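Local coordinates for protein CghA (Chaetomium globosum, PDB 6KBC) that belongs to a family of two-domain, beta-rich proteins of the calycin clan and holds the ligand WK1 in a pocket, at residues P5-D13 and P98-V109; V26-W37 and G225-M233. All coordinates share one frame; numbering follows the deposited sequence.

Interaction 1: P5-D13 and P98-V109; sequences PFISLLQGD and PVSVVTSDGPDV
Strand 6-10 pairs antiparallel with strand 99-105, from Phe6 facing Ser104 to Leu10 facing Ser100, the axes 4.8 Å apart and their directions at 175°. Phe6-Ser104, Ser8-Val102 and Leu10-Ser100 are hydrogen-bonded pairs. At the middle one, the N of Ser8 and the O of Val102, and likewise the N of Val102 and the O of Ser8, lie 2.9 Å apart, whereas the bond from Phe6 N to Ser104 O is bent and weak. Ile7-Thr103 and Leu9-Val101 alternate with these as non-hydrogen-bonded pairs.

Their side chains share one face of the sheet. Leu9 has CG anti to the backbone N (chi1 170°), which carries CD1 across to two valines, 3.7 Å from Val99 CG1 and 3.7 Å from Val101 CB. Ile7 CG1 adds a looser contact at 4.1 Å to Val101 CG2. The other face, with Ser8, Leu10, Ser100 and Val102, is buried. Here Arg68 joins the two strands, donating through NH1 to Ser8 OG, which also hydrogen-bonds to Ala38 O, and through NE to Ser100 OG.

Phe6 shares this second face, and its place at the end of the pairing brings the ring to the bend 106-109. Val109 CB sits over one ring face, 3.8 Å from the centroid of the Phe6 ring, a CH-pi contact in which the two side chains cross at about a right angle. Pro107 O approaches the ring edge instead, 3.5 Å from Phe6 CE2.

On its other side strand 99-105 pairs with strand 113-119, which makes the chain's N-terminal strand an added strand at the edge of the antiparallel meander, consistent with the calycin affinity of the domain.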
loop_
_atom_site.group_PDB
_atom_site.type_symbol
_atom_site.label_atom_id
_atom_site.label_comp_id
_atom_site.label_asym_id
_atom_site.label_seq_id
_atom_site.Cartn_x
_atom_site.Cartn_y
_atom_site.Cartn_z
ATOM N N PRO A 5 -24.369 14.931 -5.225
ATOM C CA PRO A 5 -23.212 14.227 -4.669
ATOM C C PRO A 5 -23.299 12.715 -4.869
ATOM O O PRO A 5 -24.258 12.096 -4.402
ATOM C CB PRO A 5 -23.284 14.577 -3.184
ATOM C CG PRO A 5 -23.869 15.943 -3.162
ATOM C CD PRO A 5 -24.773 16.068 -4.378
ATOM N N PHE A 6 -22.325 12.123 -5.556
ATOM C CA PHE A 6 -22.291 10.672 -5.667
ATOM C C PHE A 6 -22.118 10.077 -4.283
ATOM O O PHE A 6 -21.290 10.543 -3.498
ATOM C CB PHE A 6 -21.157 10.219 -6.577
ATOM C CG PHE A 6 -21.305 10.662 -7.997
ATOM C CD1 PHE A 6 -22.146 9.991 -8.862
ATOM C CD2 PHE A 6 -20.568 11.721 -8.478
ATOM C CE1 PHE A 6 -22.272 10.393 -10.169
ATOM C CE2 PHE A 6 -20.686 12.123 -9.782
ATOM C CZ PHE A 6 -21.541 11.461 -10.628
ATOM N N ILE A 7 -22.910 9.061 -3.968
ATOM C CA ILE A 7 -22.916 8.485 -2.632
ATOM C C ILE A 7 -22.925 6.966 -2.739
ATOM O O ILE A 7 -23.786 6.383 -3.408
ATOM C CB ILE A 7 -24.115 8.979 -1.797
ATOM C CG1 ILE A 7 -24.149 8.245 -0.452
ATOM C CG2 ILE A 7 -25.427 8.839 -2.579
ATOM C CD1 ILE A 7 -25.071 8.865 0.580
ATOM N N SER A 8 -21.951 6.330 -2.095
ATOM C CA SER A 8 -21.946 4.890 -1.876
ATOM C C SER A 8 -22.050 4.679 -0.375
ATOM O O SER A 8 -21.083 4.918 0.356
ATOM C CB SER A 8 -20.682 4.243 -2.442
ATOM O OG SER A 8 -20.589 2.894 -2.023
ATOM N N LEU A 9 -23.218 4.242 0.089
ATOM C CA LEU A 9 -23.470 4.073 1.513
ATOM C C LEU A 9 -23.792 2.614 1.798
ATOM O O LEU A 9 -24.812 2.091 1.338
ATOM C CB LEU A 9 -24.598 4.991 1.984
ATOM C CG LEU A 9 -25.146 4.777 3.394
ATOM C CD1 LEU A 9 -24.068 5.015 4.431
ATOM C CD2 LEU A 9 -26.325 5.716 3.641
ATOM N N LEU A 10 -22.915 1.970 2.561
ATOM C CA LEU A 10 -23.030 0.571 2.935
ATOM C C LEU A 10 -23.153 0.503 4.447
ATOM O O LEU A 10 -22.258 0.952 5.170
ATOM C CB LEU A 10 -21.829 -0.240 2.435
ATOM C CG LEU A 10 -21.634 -0.472 0.935
ATOM C CD1 LEU A 10 -21.355 0.793 0.201
ATOM C CD2 LEU A 10 -20.460 -1.417 0.735
ATOM N N GLN A 11 -24.262 -0.058 4.912
ATOM C CA GLN A 11 -24.664 -0.014 6.308
ATOM C C GLN A 11 -25.621 -1.162 6.564
ATOM O O GLN A 11 -26.140 -1.781 5.632
ATOM C CB GLN A 11 -25.350 1.304 6.642
ATOM C CG GLN A 11 -26.699 1.394 5.966
ATOM C CD GLN A 11 -27.356 2.738 6.154
ATOM O OE1 GLN A 11 -26.801 3.639 6.781
ATOM N NE2 GLN A 11 -28.537 2.896 5.570
ATOM N N GLY A 12 -25.869 -1.426 7.841
ATOM C CA GLY A 12 -26.864 -2.439 8.108
ATOM C C GLY A 12 -26.352 -3.828 7.771
ATOM O O GLY A 12 -25.149 -4.100 7.775
ATOM N N ASP A 13 -27.295 -4.721 7.457
ATOM C CA ASP A 13 -26.973 -6.130 7.246
ATOM C C ASP A 13 -27.430 -6.650 5.889
ATOM O O ASP A 13 -27.464 -7.869 5.687
ATOM C CB ASP A 13 -27.581 -6.998 8.354
ATOM C CG ASP A 13 -29.098 -7.089 8.264
ATOM O OD1 ASP A 13 -29.770 -6.041 8.134
ATOM O OD2 ASP A 13 -29.614 -8.228 8.307
ATOM N N PRO A 98 -19.753 -0.496 11.479
ATOM C CA PRO A 98 -20.923 -0.941 10.710
ATOM C C PRO A 98 -21.271 -0.091 9.498
ATOM O O PRO A 98 -22.099 -0.527 8.690
ATOM C CB PRO A 98 -22.051 -0.867 11.752
ATOM C CG PRO A 98 -21.646 0.263 12.629
ATOM C CD PRO A 98 -20.141 0.179 12.732
ATOM N N VAL A 99 -20.683 1.091 9.339
ATOM C CA VAL A 99 -21.019 1.994 8.245
ATOM C C VAL A 99 -19.752 2.380 7.499
ATOM O O VAL A 99 -18.768 2.810 8.111
ATOM C CB VAL A 99 -21.742 3.265 8.733
ATOM C CG1 VAL A 99 -22.221 4.078 7.547
ATOM C CG2 VAL A 99 -22.916 2.907 9.617
ATOM N N SER A 100 -19.797 2.258 6.176
ATOM C CA SER A 100 -18.787 2.808 5.285
ATOM C C SER A 100 -19.487 3.610 4.211
ATOM O O SER A 100 -20.244 3.049 3.415
ATOM C CB SER A 100 -17.935 1.714 4.636
ATOM O OG SER A 100 -17.028 2.307 3.718
ATOM N N VAL A 101 -19.217 4.907 4.164
ATOM C CA VAL A 101 -19.810 5.766 3.154
ATOM C C VAL A 101 -18.708 6.537 2.449
ATOM O O VAL A 101 -17.819 7.101 3.097
ATOM C CB VAL A 101 -20.870 6.714 3.756
ATOM C CG1 VAL A 101 -20.260 7.649 4.781
ATOM C CG2 VAL A 101 -21.531 7.512 2.653
ATOM N N VAL A 102 -18.756 6.542 1.122
ATOM C CA VAL A 102 -17.851 7.342 0.310
ATOM C C VAL A 102 -18.688 8.239 -0.583
ATOM O O VAL A 102 -19.611 7.768 -1.256
ATOM C CB VAL A 102 -16.905 6.471 -0.533
ATOM C CG1 VAL A 102 -15.983 7.364 -1.364
ATOM C CG2 VAL A 102 -16.108 5.553 0.374
ATOM N N THR A 103 -18.371 9.524 -0.578
ATOM C CA THR A 103 -19.042 10.497 -1.415
ATOM C C THR A 103 -18.019 11.168 -2.313
ATOM O O THR A 103 -16.863 11.353 -1.929
ATOM C CB THR A 103 -19.764 11.546 -0.568
ATOM O OG1 THR A 103 -18.792 12.335 0.128
ATOM C CG2 THR A 103 -20.677 10.876 0.445
ATOM N N SER A 104 -18.447 11.517 -3.518
ATOM C CA SER A 104 -17.632 12.293 -4.439
ATOM C C SER A 104 -18.442 13.511 -4.859
ATOM O O SER A 104 -19.548 13.367 -5.390
ATOM C CB SER A 104 -17.222 11.460 -5.653
ATOM O OG SER A 104 -16.342 12.190 -6.482
ATOM N N ASP A 105 -17.897 14.701 -4.613
ATOM C CA ASP A 105 -18.589 15.960 -4.869
ATOM C C ASP A 105 -18.181 16.503 -6.230
ATOM O O ASP A 105 -16.999 16.776 -6.463
ATOM C CB ASP A 105 -18.284 16.995 -3.787
ATOM C CG ASP A 105 -18.834 16.607 -2.433
ATOM O OD1 ASP A 105 -19.804 15.816 -2.383
ATOM O OD2 ASP A 105 -18.302 17.105 -1.419
ATOM N N GLY A 106 -19.162 16.697 -7.103
ATOM C CA GLY A 106 -18.923 17.245 -8.415
ATOM C C GLY A 106 -19.637 16.421 -9.464
ATOM O O GLY A 106 -20.113 15.317 -9.188
ATOM N N PRO A 107 -19.729 16.942 -10.690
ATOM C CA PRO A 107 -20.428 16.184 -11.739
ATOM C C PRO A 107 -19.652 14.969 -12.228
ATOM O O PRO A 107 -20.276 13.995 -12.669
ATOM C CB PRO A 107 -20.619 17.228 -12.848
ATOM C CG PRO A 107 -19.436 18.135 -12.685
ATOM C CD PRO A 107 -19.232 18.240 -11.186
ATOM N N ASP A 108 -18.315 14.984 -12.142
ATOM C CA ASP A 108 -17.458 13.937 -12.699
ATOM C C ASP A 108 -17.057 12.961 -11.591
ATOM O O ASP A 108 -16.260 13.305 -10.713
ATOM C CB ASP A 108 -16.230 14.567 -13.355
ATOM C CG ASP A 108 -15.429 13.579 -14.173
ATOM O OD1 ASP A 108 -15.633 12.356 -14.008
ATOM O OD2 ASP A 108 -14.586 14.025 -14.979
ATOM N N VAL A 109 -17.575 11.730 -11.660
ATOM C CA VAL A 109 -17.363 10.750 -10.594
ATOM C C VAL A 109 -15.894 10.331 -10.496
ATOM O O VAL A 109 -15.486 9.731 -9.491
ATOM C CB VAL A 109 -18.262 9.513 -10.812
ATOM C CG1 VAL A 109 -17.873 8.773 -12.100
ATOM C CG2 VAL A 109 -18.269 8.593 -9.608
HETATM O O HOH W 1 -23.214 -3.092 9.091
#

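Interaction 2: V26-W37 and G225-M233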
loop_
_atom_site.group_PDB
_atom_site.type_symbol
_atom_site.label_atom_id
_atom_site.label_comp_id
_atom_site.label_asym_id
_atom_site.label_seq_id
_atom_site.Cartn_x
_atom_site.Cartn_y
_atom_site.Cartn_z
ATOM N N VAL A 26 -12.524 0.603 -14.659
ATOM C CA VAL A 26 -11.424 1.536 -14.461
ATOM C C VAL A 26 -11.709 2.810 -15.232
ATOM O O VAL A 26 -12.071 2.772 -16.416
ATOM C CB VAL A 26 -10.093 0.925 -14.921
ATOM C CG1 VAL A 26 -8.970 1.952 -14.769
ATOM C CG2 VAL A 26 -9.777 -0.343 -14.150
ATOM N N ILE A 27 -11.526 3.947 -14.577
ATOM C CA ILE A 27 -11.586 5.253 -15.222
ATOM C C ILE A 27 -10.164 5.681 -15.536
ATOM O O ILE A 27 -9.372 5.885 -14.599
ATOM C CB ILE A 27 -12.292 6.291 -14.339
ATOM C CG1 ILE A 27 -13.663 5.771 -13.906
ATOM C CG2 ILE A 27 -12.377 7.629 -15.063
ATOM C CD1 ILE A 27 -14.284 6.545 -12.756
ATOM N N PRO A 28 -9.787 5.834 -16.803
ATOM C CA PRO A 28 -8.448 6.329 -17.120
ATOM C C PRO A 28 -8.207 7.711 -16.538
ATOM O O PRO A 28 -9.128 8.517 -16.377
ATOM C CB PRO A 28 -8.431 6.366 -18.652
ATOM C CG PRO A 28 -9.864 6.369 -19.055
ATOM C CD PRO A 28 -10.590 5.581 -18.010
ATOM N N ASN A 29 -6.937 7.970 -16.224
ATOM C CA ASN A 29 -6.468 9.266 -15.734
ATOM C C ASN A 29 -7.275 9.761 -14.533
ATOM O O ASN A 29 -7.598 10.945 -14.417
ATOM C CB ASN A 29 -6.491 10.306 -16.847
ATOM C CG ASN A 29 -5.624 11.493 -16.534
ATOM O OD1 ASN A 29 -4.521 11.350 -15.979
ATOM N ND2 ASN A 29 -6.111 12.677 -16.877
ATOM N N SER A 30 -7.574 8.858 -13.609
ATOM C CA SER A 30 -8.358 9.204 -12.435
ATOM C C SER A 30 -7.833 8.451 -11.224
ATOM O O SER A 30 -7.332 7.329 -11.339
ATOM C CB SER A 30 -9.841 8.882 -12.658
ATOM O OG SER A 30 -10.565 8.841 -11.446
ATOM N N GLY A 31 -7.959 9.086 -10.058
ATOM C CA GLY A 31 -7.732 8.386 -8.809
ATOM C C GLY A 31 -8.649 7.201 -8.605
ATOM O O GLY A 31 -8.325 6.306 -7.815
ATOM N N ASN A 32 -9.792 7.169 -9.299
ATOM C CA ASN A 32 -10.754 6.076 -9.163
ATOM C C ASN A 32 -11.207 5.901 -7.721
ATOM O O ASN A 32 -11.516 4.792 -7.288
ATOM C CB ASN A 32 -10.189 4.756 -9.700
ATOM C CG ASN A 32 -10.268 4.659 -11.207
ATOM O OD1 ASN A 32 -11.192 4.042 -11.748
ATOM N ND2 ASN A 32 -9.305 5.251 -11.892
ATOM N N LEU A 33 -11.259 7.000 -6.972
ATOM C CA LEU A 33 -11.464 6.902 -5.533
ATOM C C LEU A 33 -12.883 6.494 -5.176
ATOM O O LEU A 33 -13.111 5.944 -4.090
ATOM C CB LEU A 33 -11.124 8.238 -4.866
ATOM C CG LEU A 33 -9.654 8.610 -5.002
ATOM C CD1 LEU A 33 -9.365 9.956 -4.327
ATOM C CD2 LEU A 33 -8.797 7.475 -4.433
ATOM N N PHE A 34 -13.848 6.772 -6.043
ATOM C CA PHE A 34 -15.211 6.369 -5.739
ATOM C C PHE A 34 -15.340 4.848 -5.834
ATOM O O PHE A 34 -14.778 4.231 -6.744
ATOM C CB PHE A 34 -16.201 7.051 -6.684
ATOM C CG PHE A 34 -17.629 6.915 -6.246
ATOM C CD1 PHE A 34 -18.128 7.706 -5.218
ATOM C CD2 PHE A 34 -18.465 5.980 -6.835
ATOM C CE1 PHE A 34 -19.445 7.579 -4.798
ATOM C CE2 PHE A 34 -19.781 5.848 -6.419
ATOM C CZ PHE A 34 -20.270 6.647 -5.402
ATOM N N PRO A 35 -16.055 4.216 -4.903
ATOM C CA PRO A 35 -16.094 2.750 -4.867
ATOM C C PRO A 35 -16.582 2.149 -6.177
ATOM O O PRO A 35 -17.466 2.691 -6.845
ATOM C CB PRO A 35 -17.066 2.452 -3.722
ATOM C CG PRO A 35 -16.981 3.646 -2.845
ATOM C CD PRO A 35 -16.755 4.812 -3.754
ATOM N N LYS A 36 -15.984 1.009 -6.537
ATOM C CA LYS A 36 -16.370 0.283 -7.738
ATOM C C LYS A 36 -17.581 -0.605 -7.505
ATOM O O LYS A 36 -18.224 -1.019 -8.474
ATOM C CB LYS A 36 -15.189 -0.553 -8.242
ATOM C CG LYS A 36 -13.986 0.301 -8.643
ATOM C CD LYS A 36 -14.375 1.354 -9.662
ATOM C CE LYS A 36 -13.193 2.198 -10.054
ATOM N NZ LYS A 36 -13.544 3.278 -11.022
ATOM N N TRP A 37 -17.884 -0.921 -6.248
ATOM C CA TRP A 37 -19.136 -1.562 -5.850
ATOM C C TRP A 37 -19.939 -0.514 -5.079
ATOM O O TRP A 37 -19.926 -0.468 -3.848
ATOM C CB TRP A 37 -18.878 -2.829 -5.030
ATOM C CG TRP A 37 -18.430 -3.971 -5.894
ATOM C CD1 TRP A 37 -19.223 -4.922 -6.473
ATOM C CD2 TRP A 37 -17.094 -4.235 -6.342
ATOM N NE1 TRP A 37 -18.461 -5.777 -7.227
ATOM C CE2 TRP A 37 -17.150 -5.379 -7.166
ATOM C CE3 TRP A 37 -15.853 -3.624 -6.116
ATOM C CZ2 TRP A 37 -16.012 -5.929 -7.763
ATOM C CZ3 TRP A 37 -14.715 -4.177 -6.708
ATOM C CH2 TRP A 37 -14.807 -5.316 -7.523
ATOM N N GLY A 225 2.085 8.312 0.824
ATOM C CA GLY A 225 1.295 8.335 -0.403
ATOM C C GLY A 225 -0.090 7.814 -0.161
ATOM O O GLY A 225 -0.388 7.404 0.947
ATOM N N MET A 226 -0.885 7.844 -1.211
ATOM C CA MET A 226 -2.257 7.329 -1.167
ATOM C C MET A 226 -2.346 6.247 -2.240
ATOM O O MET A 226 -1.982 6.515 -3.353
ATOM C CB MET A 226 -3.266 8.441 -1.424
ATOM C CG MET A 226 -4.657 8.043 -1.059
ATOM S SD MET A 226 -5.436 7.247 -2.430
ATOM C CE MET A 226 -6.723 6.323 -1.610
ATOM N N ASP A 227 -2.699 5.040 -1.829
ATOM C CA ASP A 227 -2.811 3.887 -2.748
ATOM C C ASP A 227 -4.283 3.497 -2.848
ATOM O O ASP A 227 -4.964 3.565 -1.868
ATOM C CB ASP A 227 -1.949 2.710 -2.311
ATOM C CG ASP A 227 -0.454 2.947 -2.408
ATOM O OD1 ASP A 227 -0.026 4.045 -2.214
ATOM O OD2 ASP A 227 0.243 2.015 -2.679
ATOM N N ARG A 228 -4.677 3.042 -4.018
ATOM C CA ARG A 228 -6.068 2.695 -4.281
ATOM C C ARG A 228 -6.101 1.335 -4.946
ATOM O O ARG A 228 -5.358 1.095 -5.902
ATOM C CB ARG A 228 -6.735 3.745 -5.174
ATOM C CG ARG A 228 -8.114 3.376 -5.688
ATOM C CD ARG A 228 -9.136 3.219 -4.586
ATOM N NE ARG A 228 -10.481 3.226 -5.164
ATOM C CZ ARG A 228 -11.396 2.274 -4.989
ATOM N NH1 ARG A 228 -11.145 1.213 -4.241
ATOM N NH2 ARG A 228 -12.586 2.394 -5.566
ATOM N N SER A 229 -6.962 0.457 -4.447
ATOM C CA SER A 229 -7.031 -0.902 -4.945
ATOM C C SER A 229 -8.475 -1.375 -4.959
ATOM O O SER A 229 -9.296 -0.959 -4.133
ATOM C CB SER A 229 -6.198 -1.848 -4.089
ATOM O OG SER A 229 -6.363 -3.205 -4.490
ATOM N N TRP A 230 -8.773 -2.255 -5.910
ATOM C CA TRP A 230 -10.003 -3.033 -5.838
ATOM C C TRP A 230 -9.829 -4.316 -6.639
ATOM O O TRP A 230 -9.139 -4.338 -7.659
ATOM C CB TRP A 230 -11.208 -2.221 -6.325
ATOM C CG TRP A 230 -11.214 -1.937 -7.790
ATOM C CD1 TRP A 230 -11.834 -2.664 -8.767
ATOM C CD2 TRP A 230 -10.599 -0.822 -8.448
ATOM N NE1 TRP A 230 -11.631 -2.073 -9.994
ATOM C CE2 TRP A 230 -10.870 -0.946 -9.824
ATOM C CE3 TRP A 230 -9.830 0.259 -8.008
ATOM C CZ2 TRP A 230 -10.404 -0.028 -10.762
ATOM C CZ3 TRP A 230 -9.374 1.164 -8.935
ATOM C CH2 TRP A 230 -9.662 1.019 -10.296
ATOM N N LEU A 231 -10.458 -5.381 -6.151
ATOM C CA LEU A 231 -10.404 -6.719 -6.729
ATOM C C LEU A 231 -11.793 -7.327 -6.618
ATOM O O LEU A 231 -12.420 -7.223 -5.553
ATOM C CB LEU A 231 -9.423 -7.628 -5.981
ATOM C CG LEU A 231 -7.940 -7.459 -6.190
ATOM C CD1 LEU A 231 -7.432 -6.358 -5.259
ATOM C CD2 LEU A 231 -7.283 -8.798 -5.875
ATOM N N PRO A 232 -12.288 -7.985 -7.666
ATOM C CA PRO A 232 -13.575 -8.687 -7.569
ATOM C C PRO A 232 -13.465 -10.121 -7.079
ATOM O O PRO A 232 -14.484 -10.812 -7.016
ATOM C CB PRO A 232 -14.076 -8.653 -9.018
ATOM C CG PRO A 232 -12.829 -8.715 -9.824
ATOM C CD PRO A 232 -11.775 -7.954 -9.046
ATOM N N MET A 233 -12.238 -10.546 -6.774
ATOM C CA MET A 233 -11.961 -11.914 -6.285
ATOM C C MET A 233 -11.161 -11.852 -4.986
ATOM O O MET A 233 -10.499 -10.863 -4.750
ATOM C CB MET A 233 -11.207 -12.740 -7.330
ATOM C CG MET A 233 -9.730 -12.436 -7.437
ATOM S SD MET A 233 -9.323 -10.904 -8.242
ATOM C CE MET A 233 -9.609 -11.256 -9.963
#
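Two nitrogens of Arg228 converge on the backbone oxygen of Asn32, NE 2.8 Å and NH2 3.1 Å from Asn32 O. The arginine chain bends at chi2 (64°), and Asn32 O lies near the guanidinium plane; NH2 arrives almost in line with the C=O, NE from above the carbonyl plane. NH2 also forms a weak bond to Phe34 O and a salt bridge to Glu47, whose carboxylate accepts from Lys36 N too.

The Asn32 amide is held through both its oxygen and its nitrogen: ND2 donates to Ile27 O and Ser30 O, while the OD1 lone pairs take Ile27 N and Lys36 NZ, the latter 2.6 Å from Asn32 OD1. By the alternation of a beta strand, Met226, Arg228 and Trp230 present one side of strand 223-231 of the antiparallel N-terminal domain to the irregular loop 26-37; the next residue, Leu231, points away from the loop and touches the bound WK1.

Lys36, bent at chi2 (-55°), lies across Trp230: CG stands 3.4 Å from the centroid of the indole's five-membered ring, and CE is 3.6 Å from Trp230 CZ2. Val26 CG2 meets the indole edge, 3.5 Å from Trp230 CZ2. The Trp37 and Trp230 rings meet at their margins, planes at 71°, neither over the other, and Pro232 CB abuts the Trp37 edge, 3.6 Å from Trp37 CZ2. Farther back along the strand, Leu33 CD2 touches Met226 CE at 3.7 Å.

From the N terminus the chain runs through 5-13, 26-37, 98-109 and 225-233, so the two contacts cross rather than nest. Interaction 1 closes a loop of 84 residues that includes 26-37 and strands 46-54 to 90-96; interaction 2 then brings 26-37 to a strand met 187 residues later. Segment 26-37, in the loop leaving strand 6-10, belongs to interaction 2 and also packs against interaction 1, the two centres about 14 Å apart. Phe34 packs on Phe6 and Ser8, and Pro35 on Val102, so neighbouring residues of one loop touch the paired strands of interaction 1 as well as strand 223-231. Together they join the N-terminal strand to the part of the domain beside WK1.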